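Local coordinates for putative prephenate dehydratase (Streptococcus mutans, PDB 4LUB), which probably catalyses the decarboxylating dehydration of prephenate to 3-phenylpyruvate, a step in L-phenylalanine biosynthesis, at residues B[80-85]-B[173-178]; B[190-195]-B[244-249]; B[198-203]-B[237-242]; B[32-37]-B[49-54]. One frame throughout, in Å; residues are numbered along the deposited sequence.

Overall arrangement
Interaction 4 closes first along the chain, a short loop that folds helix 34-42 back against strand 48-55. Interaction 1 follows in series: strand 75-83 pairs with strand 172-179, across a long excursion whose residues 86-169 are not modelled. The two contacts adjoin, since strands 48-55 and 172-179 are sheet neighbours and Leu-178 N probably bonds to Ala-49 O. Beyond them, interaction 2 joins strand 189-199 to the turn before helix 248-261, and interaction 3, between the same strand and strand 237-244, is nested inside that loop. Arg-174, bridged to Glu-54 within the dehydratase part, reaches the ACT part through a salt bridge to Asp-242.

Interaction 1: residues B[80-85]-B[173-178]; sequences IILPIK and TRFWVL
Ile-80 and Leu-82 pair with Phe-175 and Thr-173 through four backbone hydrogen bonds. Ile-80 N donates to Phe-175 O at 2.9 Å, and Phe-175 N returns the bond to Ile-80 O at the same length. In the second pair Leu-82 N reaches Thr-173 O (2.9 Å) and Thr-173 N reaches Leu-82 O (3.0 Å). Between them Ile-81 and Arg-174 form the non-hydrogen-bonded pair, where Ile-81 CA makes a CA-H...O contact of 3.4 Å with Thr-173 O.

Apolar contacts occupy both faces of the sheet. On the face of Leu-82 and Phe-175, the leucine CB lies 3.6 Å from Phe-175 CE1. With Phe-175 CG anti to the carbonyl carbon (chi1 -63°), beside the backbone N that bonds Ile-80 O, that oxygen comes to the ring edge, in its plane. Large apolar groups suit this face because helix 14-22 covers it, with Val-18 against Phe-175. On the other face Ile-81 CG1 and Arg-174 CG run side by side, 4.1 Å apart, and Leu-234 of the second subunit packs on both residues.

Polar ends turn outside the pair: the Arg-174 guanidinium makes salt bridges with Glu-79, Glu-54 and Asp-242, and Thr-173 OG1 bonds to Asn-55. A strand such as 172-179, antiparallel to both its neighbours in a mixed sheet flanked by helices, is consistent with the periplasmic-binding-protein-like fold of prephenate dehydratases.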
loop_
_atom_site.group_PDB
_atom_site.type_symbol
_atom_site.label_atom_id
_atom_site.label_comp_id
_atom_site.label_asym_id
_atom_site.label_seq_id
_atom_site.Cartn_x
_atom_site.Cartn_y
_atom_site.Cartn_z
ATOM N N ILE B 80 -14.431 3.526 -13.769
ATOM C CA ILE B 80 -14.525 2.591 -14.894
ATOM C C ILE B 80 -13.369 1.604 -14.841
ATOM O O ILE B 80 -12.207 1.998 -14.764
ATOM C CB ILE B 80 -14.547 3.312 -16.264
ATOM C CG1 ILE B 80 -15.805 4.173 -16.379
ATOM C CG2 ILE B 80 -14.539 2.298 -17.408
ATOM C CD1 ILE B 80 -15.690 5.317 -17.374
ATOM N N ILE B 81 -13.697 0.319 -14.841
ATOM C CA ILE B 81 -12.689 -0.734 -14.896
ATOM C C ILE B 81 -12.426 -1.238 -16.313
ATOM O O ILE B 81 -13.345 -1.644 -17.020
ATOM C CB ILE B 81 -13.085 -1.915 -13.998
ATOM C CG1 ILE B 81 -13.220 -1.434 -12.551
ATOM C CG2 ILE B 81 -12.021 -3.005 -14.053
ATOM C CD1 ILE B 81 -13.652 -2.525 -11.581
ATOM N N LEU B 82 -11.161 -1.183 -16.714
ATOM C CA LEU B 82 -10.704 -1.614 -18.038
ATOM C C LEU B 82 -9.877 -2.887 -18.020
ATOM O O LEU B 82 -8.917 -2.989 -17.264
ATOM C CB LEU B 82 -9.864 -0.510 -18.693
ATOM C CG LEU B 82 -9.594 -0.620 -20.201
ATOM C CD1 LEU B 82 -10.813 -0.294 -21.054
ATOM C CD2 LEU B 82 -8.404 0.252 -20.593
ATOM N N PRO B 83 -10.244 -3.858 -18.872
ATOM C CA PRO B 83 -9.353 -4.985 -19.165
ATOM C C PRO B 83 -8.110 -4.527 -19.922
ATOM O O PRO B 83 -8.214 -3.705 -20.836
ATOM C CB PRO B 83 -10.210 -5.911 -20.037
ATOM C CG PRO B 83 -11.356 -5.067 -20.506
ATOM C CD PRO B 83 -11.588 -4.049 -19.443
ATOM N N ILE B 84 -6.948 -5.037 -19.528
ATOM C CA ILE B 84 -5.706 -4.789 -20.253
ATOM C C ILE B 84 -5.160 -6.115 -20.771
ATOM O O ILE B 84 -5.115 -7.100 -20.037
ATOM C CB ILE B 84 -4.637 -4.115 -19.369
ATOM C CG1 ILE B 84 -5.239 -2.972 -18.543
ATOM C CG2 ILE B 84 -3.470 -3.629 -20.219
ATOM C CD1 ILE B 84 -5.385 -1.673 -19.291
ATOM N N LYS B 85 -4.752 -6.144 -22.035
ATOM C CA LYS B 85 -4.156 -7.349 -22.604
ATOM C C LYS B 85 -2.697 -7.122 -22.983
ATOM O O LYS B 85 -2.396 -6.570 -24.041
ATOM C CB LYS B 85 -4.953 -7.821 -23.823
ATOM C CG LYS B 85 -5.973 -6.820 -24.335
ATOM C CD LYS B 85 -6.787 -7.410 -25.476
ATOM C CE LYS B 85 -8.128 -6.712 -25.614
ATOM N NZ LYS B 85 -8.941 -6.845 -24.372
ATOM N N THR B 173 -7.455 -2.563 -14.688
ATOM C CA THR B 173 -7.128 -1.282 -14.083
ATOM C C THR B 173 -8.401 -0.523 -13.741
ATOM O O THR B 173 -9.362 -0.502 -14.519
ATOM C CB THR B 173 -6.254 -0.416 -15.011
ATOM O OG1 THR B 173 -5.046 -1.119 -15.316
ATOM C CG2 THR B 173 -5.899 0.927 -14.354
ATOM N N ARG B 174 -8.374 0.144 -12.594
ATOM C CA ARG B 174 -9.463 0.998 -12.168
ATOM C C ARG B 174 -9.102 2.417 -12.587
ATOM O O ARG B 174 -7.987 2.866 -12.344
ATOM C CB ARG B 174 -9.645 0.914 -10.644
ATOM C CG ARG B 174 -10.003 -0.474 -10.145
ATOM C CD ARG B 174 -9.923 -0.595 -8.624
ATOM N NE ARG B 174 -11.001 0.144 -7.971
ATOM C CZ ARG B 174 -10.917 0.687 -6.761
ATOM N NH1 ARG B 174 -9.815 0.532 -6.040
ATOM N NH2 ARG B 174 -11.954 1.341 -6.253
ATOM N N PHE B 175 -10.051 3.111 -13.209
ATOM C CA PHE B 175 -9.875 4.510 -13.592
ATOM C C PHE B 175 -10.953 5.307 -12.881
ATOM O O PHE B 175 -12.087 4.852 -12.748
ATOM C CB PHE B 175 -9.982 4.734 -15.118
ATOM C CG PHE B 175 -8.928 4.027 -15.927
ATOM C CD1 PHE B 175 -9.001 2.665 -16.166
ATOM C CD2 PHE B 175 -7.858 4.736 -16.449
ATOM C CE1 PHE B 175 -8.024 2.026 -16.914
ATOM C CE2 PHE B 175 -6.874 4.104 -17.188
ATOM C CZ PHE B 175 -6.954 2.745 -17.418
ATOM N N TRP B 176 -10.579 6.474 -12.378
ATOM C CA TRP B 176 -11.542 7.390 -11.804
ATOM C C TRP B 176 -11.850 8.587 -12.688
ATOM O O TRP B 176 -10.960 9.169 -13.308
ATOM C CB TRP B 176 -11.052 7.870 -10.437
ATOM C CG TRP B 176 -11.295 6.881 -9.353
ATOM C CD1 TRP B 176 -11.978 5.698 -9.454
ATOM C CD2 TRP B 176 -10.847 6.978 -8.001
ATOM N NE1 TRP B 176 -11.985 5.057 -8.234
ATOM C CE2 TRP B 176 -11.308 5.829 -7.325
ATOM C CE3 TRP B 176 -10.110 7.934 -7.290
ATOM C CZ2 TRP B 176 -11.042 5.599 -5.979
ATOM C CZ3 TRP B 176 -9.851 7.710 -5.953
ATOM C CH2 TRP B 176 -10.317 6.548 -5.308
ATOM N N VAL B 177 -13.129 8.939 -12.733
ATOM C CA VAL B 177 -13.549 10.217 -13.256
ATOM C C VAL B 177 -13.605 11.180 -12.084
ATOM O O VAL B 177 -14.347 10.973 -11.126
ATOM C CB VAL B 177 -14.922 10.142 -13.961
ATOM C CG1 VAL B 177 -15.313 11.500 -14.503
ATOM C CG2 VAL B 177 -14.902 9.096 -15.070
ATOM N N LEU B 178 -12.756 12.197 -12.141
ATOM C CA LEU B 178 -12.704 13.226 -11.113
ATOM C C LEU B 178 -13.482 14.458 -11.524
ATOM O O LEU B 178 -13.369 14.925 -12.653
ATOM C CB LEU B 178 -11.252 13.611 -10.797
ATOM C CG LEU B 178 -10.236 12.689 -10.113
ATOM C CD1 LEU B 178 -10.755 11.289 -9.844
ATOM C CD2 LEU B 178 -8.864 12.694 -10.795
#

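Interaction 2: residues B[190-195]-B[244-249]; sequences EDQKIS and ENHNEK
Gln-192 and Asp-191 meet the imidazole of His-246 from different directions. Gln-192 O stands over one face of the ring, 4.2 Å from the ring plane and nearer its rim than its centre, while the carboxyl carbon of Glu-244 lies at the edge, in plane. Gln-192 CB adds an off-centre CH-pi contact. In the ACT fold this is the turn that carries strand 237-244 into helix 248-261, held here against strand 189-199; Asn-247 is the helix N-cap, its OD1 accepting from Leu-250 N.

His-246 NE2 gives a weak bond to Asp-191 OD1, 2.9 Å long but bent to 126°, with carboxylate and ring planes 26° apart. The same oxygen accepts from Gln-192 N, which helps to orient the carboxylate. Glu-244 OE2 comes within 4.2 Å of Asp-191 OD2, so a positive charge on the histidine would probably lessen the repulsion between the two carboxylates.

The backbone is pinned by Asn-245 N, which donates to Gln-192 O at 2.7 Å. An asparagine suits this buried position because its amide serves two partners: ND2 meets a water that also contacts Gln-192 OE1, whose NE2 bonds to Glu-189, and Asn-245 ND2 also donates to Glu-248 OE2 at 3.1 Å, from above the carboxylate plane.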
loop_
_atom_site.group_PDB
_atom_site.type_symbol
_atom_site.label_atom_id
_atom_site.label_comp_id
_atom_site.label_asym_id
_atom_site.label_seq_id
_atom_site.Cartn_x
_atom_site.Cartn_y
_atom_site.Cartn_z
ATOM N N GLU B 190 -21.589 -2.252 -11.653
ATOM C CA GLU B 190 -21.145 -3.458 -10.985
ATOM C C GLU B 190 -21.062 -3.272 -9.461
ATOM O O GLU B 190 -21.089 -4.248 -8.708
ATOM C CB GLU B 190 -19.810 -3.887 -11.600
ATOM C CG GLU B 190 -18.757 -4.422 -10.670
ATOM C CD GLU B 190 -17.497 -4.805 -11.421
ATOM O OE1 GLU B 190 -17.593 -5.054 -12.645
ATOM O OE2 GLU B 190 -16.420 -4.853 -10.791
ATOM N N ASP B 191 -21.002 -2.021 -9.003
ATOM C CA ASP B 191 -20.777 -1.749 -7.579
ATOM C C ASP B 191 -20.950 -0.281 -7.193
ATOM O O ASP B 191 -20.970 0.614 -8.045
ATOM C CB ASP B 191 -19.381 -2.224 -7.159
ATOM C CG ASP B 191 -19.358 -2.794 -5.749
ATOM O OD1 ASP B 191 -20.372 -2.666 -5.034
ATOM O OD2 ASP B 191 -18.329 -3.385 -5.360
ATOM N N GLN B 192 -21.159 -0.060 -5.895
ATOM C CA GLN B 192 -21.122 1.273 -5.301
ATOM C C GLN B 192 -20.085 1.354 -4.187
ATOM O O GLN B 192 -20.077 0.521 -3.274
ATOM C CB GLN B 192 -22.502 1.660 -4.771
ATOM C CG GLN B 192 -23.586 1.570 -5.830
ATOM C CD GLN B 192 -23.830 2.893 -6.529
ATOM O OE1 GLN B 192 -23.307 3.930 -6.121
ATOM N NE2 GLN B 192 -24.610 2.859 -7.605
ATOM N N LYS B 193 -19.218 2.362 -4.250
ATOM C CA LYS B 193 -18.138 2.449 -3.277
ATOM C C LYS B 193 -17.923 3.859 -2.757
ATOM O O LYS B 193 -18.376 4.824 -3.351
ATOM C CB LYS B 193 -16.825 1.931 -3.889
ATOM C CG LYS B 193 -16.724 0.406 -3.936
ATOM C CD LYS B 193 -15.439 -0.052 -4.616
ATOM C CE LYS B 193 -15.356 -1.572 -4.683
ATOM N NZ LYS B 193 -14.094 -2.058 -5.321
ATOM N N ILE B 194 -17.204 3.955 -1.644
ATOM C CA ILE B 194 -16.743 5.229 -1.125
ATOM C C ILE B 194 -15.277 5.025 -0.783
ATOM O O ILE B 194 -14.902 3.999 -0.217
ATOM C CB ILE B 194 -17.553 5.708 0.121
ATOM C CG1 ILE B 194 -16.918 6.954 0.727
ATOM C CG2 ILE B 194 -17.653 4.610 1.188
ATOM C CD1 ILE B 194 -17.832 7.697 1.695
ATOM N N SER B 195 -14.445 5.988 -1.160
ATOM C CA SER B 195 -13.023 5.928 -0.840
ATOM C C SER B 195 -12.653 7.037 0.122
ATOM O O SER B 195 -13.048 8.190 -0.057
ATOM C CB SER B 195 -12.165 6.022 -2.102
ATOM O OG SER B 195 -12.396 4.915 -2.951
ATOM N N GLU B 244 -17.841 -0.574 0.541
ATOM C CA GLU B 244 -19.080 -0.626 -0.208
ATOM C C GLU B 244 -19.977 0.512 0.258
ATOM O O GLU B 244 -20.048 0.814 1.453
ATOM C CB GLU B 244 -19.753 -1.988 -0.070
ATOM C CG GLU B 244 -19.340 -2.925 -1.203
ATOM C CD GLU B 244 -19.757 -4.359 -0.998
ATOM O OE1 GLU B 244 -20.682 -4.612 -0.194
ATOM O OE2 GLU B 244 -19.150 -5.237 -1.651
ATOM N N ASN B 245 -20.612 1.182 -0.696
ATOM C CA ASN B 245 -21.459 2.326 -0.386
ATOM C C ASN B 245 -22.897 2.080 -0.824
ATOM O O ASN B 245 -23.558 2.972 -1.348
ATOM C CB ASN B 245 -20.910 3.583 -1.065
ATOM C CG ASN B 245 -21.506 4.861 -0.505
ATOM O OD1 ASN B 245 -21.745 4.970 0.698
ATOM N ND2 ASN B 245 -21.800 5.812 -1.383
ATOM N N HIS B 246 -23.376 0.863 -0.604
ATOM C CA HIS B 246 -24.748 0.494 -0.942
ATOM C C HIS B 246 -25.741 1.110 0.039
ATOM O O HIS B 246 -26.862 1.448 -0.327
ATOM C CB HIS B 246 -24.887 -1.028 -0.990
ATOM C CG HIS B 246 -24.146 -1.653 -2.126
ATOM N ND1 HIS B 246 -24.499 -1.443 -3.444
ATOM C CD2 HIS B 246 -23.061 -2.461 -2.150
ATOM C CE1 HIS B 246 -23.668 -2.105 -4.228
ATOM N NE2 HIS B 246 -22.785 -2.729 -3.468
ATOM N N ASN B 247 -25.318 1.250 1.289
ATOM C CA ASN B 247 -26.165 1.851 2.307
ATOM C C ASN B 247 -25.534 3.156 2.767
ATOM O O ASN B 247 -24.771 3.192 3.732
ATOM C CB ASN B 247 -26.339 0.874 3.483
ATOM C CG ASN B 247 -27.437 1.292 4.447
ATOM O OD1 ASN B 247 -27.819 2.460 4.514
ATOM N ND2 ASN B 247 -27.929 0.336 5.219
ATOM N N GLU B 248 -25.886 4.235 2.075
ATOM C CA GLU B 248 -25.226 5.514 2.266
ATOM C C GLU B 248 -25.536 6.150 3.619
ATOM O O GLU B 248 -24.720 6.883 4.160
ATOM C CB GLU B 248 -25.620 6.477 1.136
ATOM C CG GLU B 248 -24.963 6.169 -0.198
ATOM C CD GLU B 248 -24.833 7.403 -1.071
ATOM O OE1 GLU B 248 -25.776 7.670 -1.849
ATOM O OE2 GLU B 248 -23.792 8.097 -0.972
ATOM N N LYS B 249 -26.680 5.815 4.200
ATOM C CA LYS B 249 -27.062 6.444 5.454
ATOM C C LYS B 249 -26.341 5.769 6.623
ATOM O O LYS B 249 -25.946 6.431 7.579
ATOM C CB LYS B 249 -28.579 6.359 5.648
ATOM C CG LYS B 249 -29.111 6.983 6.927
ATOM C CD LYS B 249 -29.542 8.419 6.677
ATOM C CE LYS B 249 -30.600 8.855 7.676
ATOM N NZ LYS B 249 -31.857 8.081 7.500
HETATM O O HOH W 1 -21.499 5.004 -4.140
#

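Interaction 3: residues B[198-203]-B[237-242]; sequences LTLPDN and YFFIID
Leu-198 and Phe-239 form the tight end of this contact. Leu-198 N donates to Phe-239 O and Phe-239 N to Leu-198 O, both at 2.9 Å, an antiparallel hydrogen-bonded pair. On the face that both side chains share, Leu-198 CD1 presses on Ile-241 CD1 at 3.4 Å, a tight methyl-methyl contact. Leu-200, its CG anti to the carbonyl carbon (chi1 -62°), crosses Phe-239 at about a right angle and brings CD1 to 3.4 Å from the ring atom CE2. Branched and aromatic groups suit this buried side, where Ile-225 of the second subunit also packs on Phe-239.

Past Thr-199, whose CG2 lies 3.7 Å from Phe-238 CB, the strands part and a water takes over. It accepts from Leu-200 N (2.8 Å) and from Asn-203 ND2, and donates to Tyr-237 O (2.6 Å). The turn itself closes with Asn-203 N bonded to Leu-200 O; Asp-202 and Asn-203 both have positive phi, which these residue types tolerate well.

These are the first and third strands of the ACT domain's beta-alpha-beta-beta-alpha-beta fold. The chemistry implies that direct backbone bonds end at Leu-198, apolar contacts run on to Leu-200, and a water links the separated backbones beyond.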
loop_
_atom_site.group_PDB
_atom_site.type_symbol
_atom_site.label_atom_id
_atom_site.label_comp_id
_atom_site.label_asym_id
_atom_site.label_seq_id
_atom_site.Cartn_x
_atom_site.Cartn_y
_atom_site.Cartn_z
ATOM N N LEU B 198 -7.702 8.327 5.486
ATOM C CA LEU B 198 -7.731 8.516 6.939
ATOM C C LEU B 198 -6.354 8.832 7.485
ATOM O O LEU B 198 -5.354 8.258 7.047
ATOM C CB LEU B 198 -8.257 7.284 7.684
ATOM C CG LEU B 198 -9.541 6.537 7.342
ATOM C CD1 LEU B 198 -9.522 5.215 8.076
ATOM C CD2 LEU B 198 -10.741 7.335 7.769
ATOM N N THR B 199 -6.316 9.741 8.451
ATOM C CA THR B 199 -5.148 9.916 9.304
ATOM C C THR B 199 -5.563 9.618 10.741
ATOM O O THR B 199 -6.698 9.883 11.139
ATOM C CB THR B 199 -4.554 11.319 9.204
ATOM O OG1 THR B 199 -5.594 12.293 9.362
ATOM C CG2 THR B 199 -3.905 11.509 7.843
ATOM N N LEU B 200 -4.649 9.052 11.514
ATOM C CA LEU B 200 -4.997 8.577 12.837
ATOM C C LEU B 200 -4.497 9.563 13.901
ATOM O O LEU B 200 -3.625 10.378 13.619
ATOM C CB LEU B 200 -4.394 7.183 13.031
ATOM C CG LEU B 200 -4.964 6.183 12.010
ATOM C CD1 LEU B 200 -4.096 4.947 11.901
ATOM C CD2 LEU B 200 -6.411 5.815 12.298
ATOM N N PRO B 201 -5.063 9.501 15.120
ATOM C CA PRO B 201 -4.590 10.369 16.209
ATOM C C PRO B 201 -3.151 10.034 16.580
ATOM O O PRO B 201 -2.829 8.856 16.761
ATOM C CB PRO B 201 -5.548 10.055 17.366
ATOM C CG PRO B 201 -6.759 9.501 16.718
ATOM C CD PRO B 201 -6.287 8.773 15.495
ATOM N N ASP B 202 -2.310 11.063 16.662
ATOM C CA ASP B 202 -0.863 10.927 16.848
ATOM C C ASP B 202 -0.244 10.224 15.643
ATOM O O ASP B 202 0.874 9.717 15.726
ATOM C CB ASP B 202 -0.517 10.167 18.137
ATOM C CG ASP B 202 -1.029 10.864 19.379
ATOM O OD1 ASP B 202 -0.669 12.043 19.598
ATOM O OD2 ASP B 202 -1.771 10.222 20.154
ATOM N N ASN B 203 -0.978 10.204 14.528
ATOM C CA ASN B 203 -0.596 9.443 13.337
ATOM C C ASN B 203 -0.077 8.031 13.633
ATOM O O ASN B 203 0.815 7.530 12.949
ATOM C CB ASN B 203 0.433 10.239 12.542
ATOM C CG ASN B 203 -0.121 11.560 12.060
ATOM O OD1 ASN B 203 0.411 12.623 12.388
ATOM N ND2 ASN B 203 -1.215 11.506 11.306
ATOM N N TYR B 237 1.692 7.721 8.278
ATOM C CA TYR B 237 1.045 7.444 7.015
ATOM C C TYR B 237 -0.367 7.979 6.982
ATOM O O TYR B 237 -0.951 8.285 8.012
ATOM C CB TYR B 237 0.980 5.933 6.795
ATOM C CG TYR B 237 2.276 5.194 7.023
ATOM C CD1 TYR B 237 3.205 5.059 6.008
ATOM C CD2 TYR B 237 2.561 4.615 8.252
ATOM C CE1 TYR B 237 4.384 4.374 6.206
ATOM C CE2 TYR B 237 3.741 3.927 8.461
ATOM C CZ TYR B 237 4.650 3.809 7.433
ATOM O OH TYR B 237 5.823 3.127 7.630
ATOM N N PHE B 238 -0.918 8.067 5.783
ATOM C CA PHE B 238 -2.349 8.174 5.621
ATOM C C PHE B 238 -2.809 6.914 4.911
ATOM O O PHE B 238 -2.048 6.290 4.180
ATOM C CB PHE B 238 -2.777 9.462 4.911
ATOM C CG PHE B 238 -2.511 9.486 3.434
ATOM C CD1 PHE B 238 -3.469 9.054 2.540
ATOM C CD2 PHE B 238 -1.319 9.980 2.940
ATOM C CE1 PHE B 238 -3.237 9.094 1.182
ATOM C CE2 PHE B 238 -1.079 10.024 1.582
ATOM C CZ PHE B 238 -2.041 9.578 0.700
ATOM N N PHE B 239 -4.044 6.524 5.159
ATOM C CA PHE B 239 -4.565 5.275 4.626
ATOM C C PHE B 239 -5.678 5.480 3.616
ATOM O O PHE B 239 -6.647 6.181 3.882
ATOM C CB PHE B 239 -5.042 4.386 5.785
ATOM C CG PHE B 239 -3.962 4.089 6.781
ATOM C CD1 PHE B 239 -3.106 3.020 6.584
ATOM C CD2 PHE B 239 -3.768 4.901 7.881
ATOM C CE1 PHE B 239 -2.091 2.749 7.488
ATOM C CE2 PHE B 239 -2.756 4.635 8.787
ATOM C CZ PHE B 239 -1.918 3.560 8.588
ATOM N N ILE B 240 -5.524 4.851 2.455
ATOM C CA ILE B 240 -6.591 4.791 1.465
ATOM C C ILE B 240 -7.449 3.575 1.727
ATOM O O ILE B 240 -6.983 2.444 1.653
ATOM C CB ILE B 240 -6.058 4.703 0.034
ATOM C CG1 ILE B 240 -5.014 5.784 -0.197
ATOM C CG2 ILE B 240 -7.204 4.835 -0.964
ATOM C CD1 ILE B 240 -5.577 7.164 0.047
ATOM N N ILE B 241 -8.702 3.830 2.063
ATOM C CA ILE B 241 -9.675 2.779 2.290
ATOM C C ILE B 241 -10.914 2.887 1.396
ATOM O O ILE B 241 -11.501 3.960 1.255
ATOM C CB ILE B 241 -10.056 2.758 3.792
ATOM C CG1 ILE B 241 -8.849 2.348 4.617
ATOM C CG2 ILE B 241 -11.084 1.683 4.064
ATOM C CD1 ILE B 241 -9.006 2.537 6.089
ATOM N N ASP B 242 -11.291 1.768 0.781
ATOM C CA ASP B 242 -12.553 1.680 0.050
ATOM C C ASP B 242 -13.556 0.856 0.855
ATOM O O ASP B 242 -13.198 -0.158 1.463
ATOM C CB ASP B 242 -12.393 1.041 -1.337
ATOM C CG ASP B 242 -11.371 1.746 -2.225
ATOM O OD1 ASP B 242 -10.905 2.866 -1.904
ATOM O OD2 ASP B 242 -11.070 1.171 -3.287
HETATM O O HOH W 2 -2.110 8.659 10.314
#

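Interaction 4: residues B[32-37]-B[49-54]; sequences ENITEV and AIVPVE
Val-37 reaches the strand from its first side-chain atom onward: CB already lies 4.0 Å from Val-51 CG1. Because CG1 is anti to the backbone N (chi1 180°), it projects between two strand residues, touching Ala-49 CB at 3.6 Å and Val-51 CG1 at 3.7 Å. Ile-50 O is its third neighbour, 3.8 Å away. The small methyl of Ala-49 lets the helix approach closely, and it also meets Val-37 O.

Helix 34-42 is the crossover of a beta-alpha-beta unit running from strand 27-31 to strand 48-55, parallel strands with strand 4-8 between them, the 2-1-3 order of periplasmic-binding-protein-like domains, consistent with the family of this enzyme. One helical turn earlier, Ile-34 continues the apolar seam: its CG2 meets Val-51 CG1 at 3.9 Å, while CD1 and Pro-52 CG reach toward each other tip to tip. Thr-64 of helix 62-70 packs on both Ile-34 and Val-51. Asn-33 starts the helix as its N-cap, OD1 accepting from Glu-36 N at 2.8 Å nearly along the C=O axis.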
loop_
_atom_site.group_PDB
_atom_site.type_symbol
_atom_site.label_atom_id
_atom_site.label_comp_id
_atom_site.label_asym_id
_atom_site.label_seq_id
_atom_site.Cartn_x
_atom_site.Cartn_y
_atom_site.Cartn_z
ATOM N N GLU B 32 0.038 15.295 -20.053
ATOM C CA GLU B 32 1.230 14.450 -20.142
ATOM C C GLU B 32 1.408 13.497 -18.968
ATOM O O GLU B 32 2.037 12.447 -19.099
ATOM C CB GLU B 32 2.491 15.316 -20.237
ATOM C CG GLU B 32 2.341 16.701 -19.605
ATOM C CD GLU B 32 3.653 17.433 -19.425
ATOM O OE1 GLU B 32 4.672 17.030 -20.025
ATOM O OE2 GLU B 32 3.678 18.419 -18.653
ATOM N N ASN B 33 0.843 13.853 -17.823
ATOM C CA ASN B 33 0.969 13.022 -16.637
ATOM C C ASN B 33 -0.208 13.273 -15.713
ATOM O O ASN B 33 -0.925 14.264 -15.869
ATOM C CB ASN B 33 2.307 13.270 -15.911
ATOM C CG ASN B 33 2.468 14.707 -15.403
ATOM O OD1 ASN B 33 1.583 15.267 -14.752
ATOM N ND2 ASN B 33 3.617 15.301 -15.695
ATOM N N ILE B 34 -0.396 12.368 -14.755
ATOM C CA ILE B 34 -1.562 12.379 -13.877
ATOM C C ILE B 34 -1.703 13.714 -13.152
ATOM O O ILE B 34 -2.785 14.284 -13.103
ATOM C CB ILE B 34 -1.489 11.209 -12.867
ATOM C CG1 ILE B 34 -1.700 9.877 -13.610
ATOM C CG2 ILE B 34 -2.504 11.386 -11.741
ATOM C CD1 ILE B 34 -1.070 8.673 -12.941
ATOM N N THR B 35 -0.596 14.231 -12.634
ATOM C CA THR B 35 -0.611 15.510 -11.928
ATOM C C THR B 35 -1.171 16.648 -12.785
ATOM O O THR B 35 -2.006 17.428 -12.324
ATOM C CB THR B 35 0.798 15.888 -11.468
ATOM O OG1 THR B 35 1.273 14.891 -10.561
ATOM C CG2 THR B 35 0.808 17.254 -10.789
ATOM N N GLU B 36 -0.727 16.721 -14.038
ATOM C CA GLU B 36 -1.176 17.761 -14.956
ATOM C C GLU B 36 -2.626 17.564 -15.403
ATOM O O GLU B 36 -3.346 18.541 -15.617
ATOM C CB GLU B 36 -0.249 17.834 -16.177
ATOM C CG GLU B 36 1.131 18.417 -15.871
ATOM C CD GLU B 36 1.066 19.737 -15.107
ATOM O OE1 GLU B 36 0.219 20.594 -15.453
ATOM O OE2 GLU B 36 1.847 19.909 -14.145
ATOM N N VAL B 37 -3.045 16.309 -15.574
ATOM C CA VAL B 37 -4.459 15.999 -15.775
ATOM C C VAL B 37 -5.352 16.586 -14.682
ATOM O O VAL B 37 -6.333 17.273 -14.972
ATOM C CB VAL B 37 -4.708 14.469 -15.845
ATOM C CG1 VAL B 37 -6.184 14.187 -16.049
ATOM C CG2 VAL B 37 -3.862 13.813 -16.941
ATOM N N ALA B 49 -11.708 15.101 -14.927
ATOM C CA ALA B 49 -10.429 14.530 -15.311
ATOM C C ALA B 49 -10.500 13.018 -15.150
ATOM O O ALA B 49 -11.184 12.520 -14.256
ATOM C CB ALA B 49 -9.310 15.122 -14.475
ATOM N N ILE B 50 -9.828 12.294 -16.041
ATOM C CA ILE B 50 -9.805 10.835 -15.992
ATOM C C ILE B 50 -8.375 10.343 -15.827
ATOM O O ILE B 50 -7.488 10.686 -16.612
ATOM C CB ILE B 50 -10.458 10.197 -17.250
ATOM C CG1 ILE B 50 -11.975 10.335 -17.200
ATOM C CG2 ILE B 50 -10.256 8.698 -17.249
ATOM C CD1 ILE B 50 -12.511 11.690 -17.492
ATOM N N VAL B 51 -8.160 9.566 -14.770
ATOM C CA VAL B 51 -6.845 9.040 -14.430
ATOM C C VAL B 51 -6.926 7.574 -14.011
ATOM O O VAL B 51 -7.931 7.140 -13.451
ATOM C CB VAL B 51 -6.178 9.846 -13.281
ATOM C CG1 VAL B 51 -5.926 11.298 -13.696
ATOM C CG2 VAL B 51 -7.002 9.759 -11.989
ATOM N N PRO B 52 -5.867 6.798 -14.297
ATOM C CA PRO B 52 -5.737 5.453 -13.724
ATOM C C PRO B 52 -5.486 5.555 -12.228
ATOM O O PRO B 52 -4.748 6.452 -11.804
ATOM C CB PRO B 52 -4.529 4.864 -14.452
ATOM C CG PRO B 52 -3.720 6.050 -14.861
ATOM C CD PRO B 52 -4.689 7.180 -15.100
ATOM N N VAL B 53 -6.134 4.718 -11.419
ATOM C CA VAL B 53 -5.841 4.745 -9.990
ATOM C C VAL B 53 -5.278 3.436 -9.434
ATOM O O VAL B 53 -4.501 3.458 -8.488
ATOM C CB VAL B 53 -7.096 5.167 -9.171
ATOM C CG1 VAL B 53 -7.776 6.356 -9.831
ATOM C CG2 VAL B 53 -8.069 4.004 -8.955
ATOM N N GLU B 54 -5.667 2.301 -10.000
ATOM C CA GLU B 54 -5.185 1.026 -9.487
ATOM C C GLU B 54 -5.142 -0.069 -10.534
ATOM O O GLU B 54 -6.082 -0.217 -11.303
ATOM C CB GLU B 54 -6.059 0.548 -8.318
ATOM C CG GLU B 54 -5.592 -0.778 -7.724
ATOM C CD GLU B 54 -6.374 -1.187 -6.500
ATOM O OE1 GLU B 54 -7.212 -0.382 -6.041
ATOM O OE2 GLU B 54 -6.136 -2.303 -5.988
#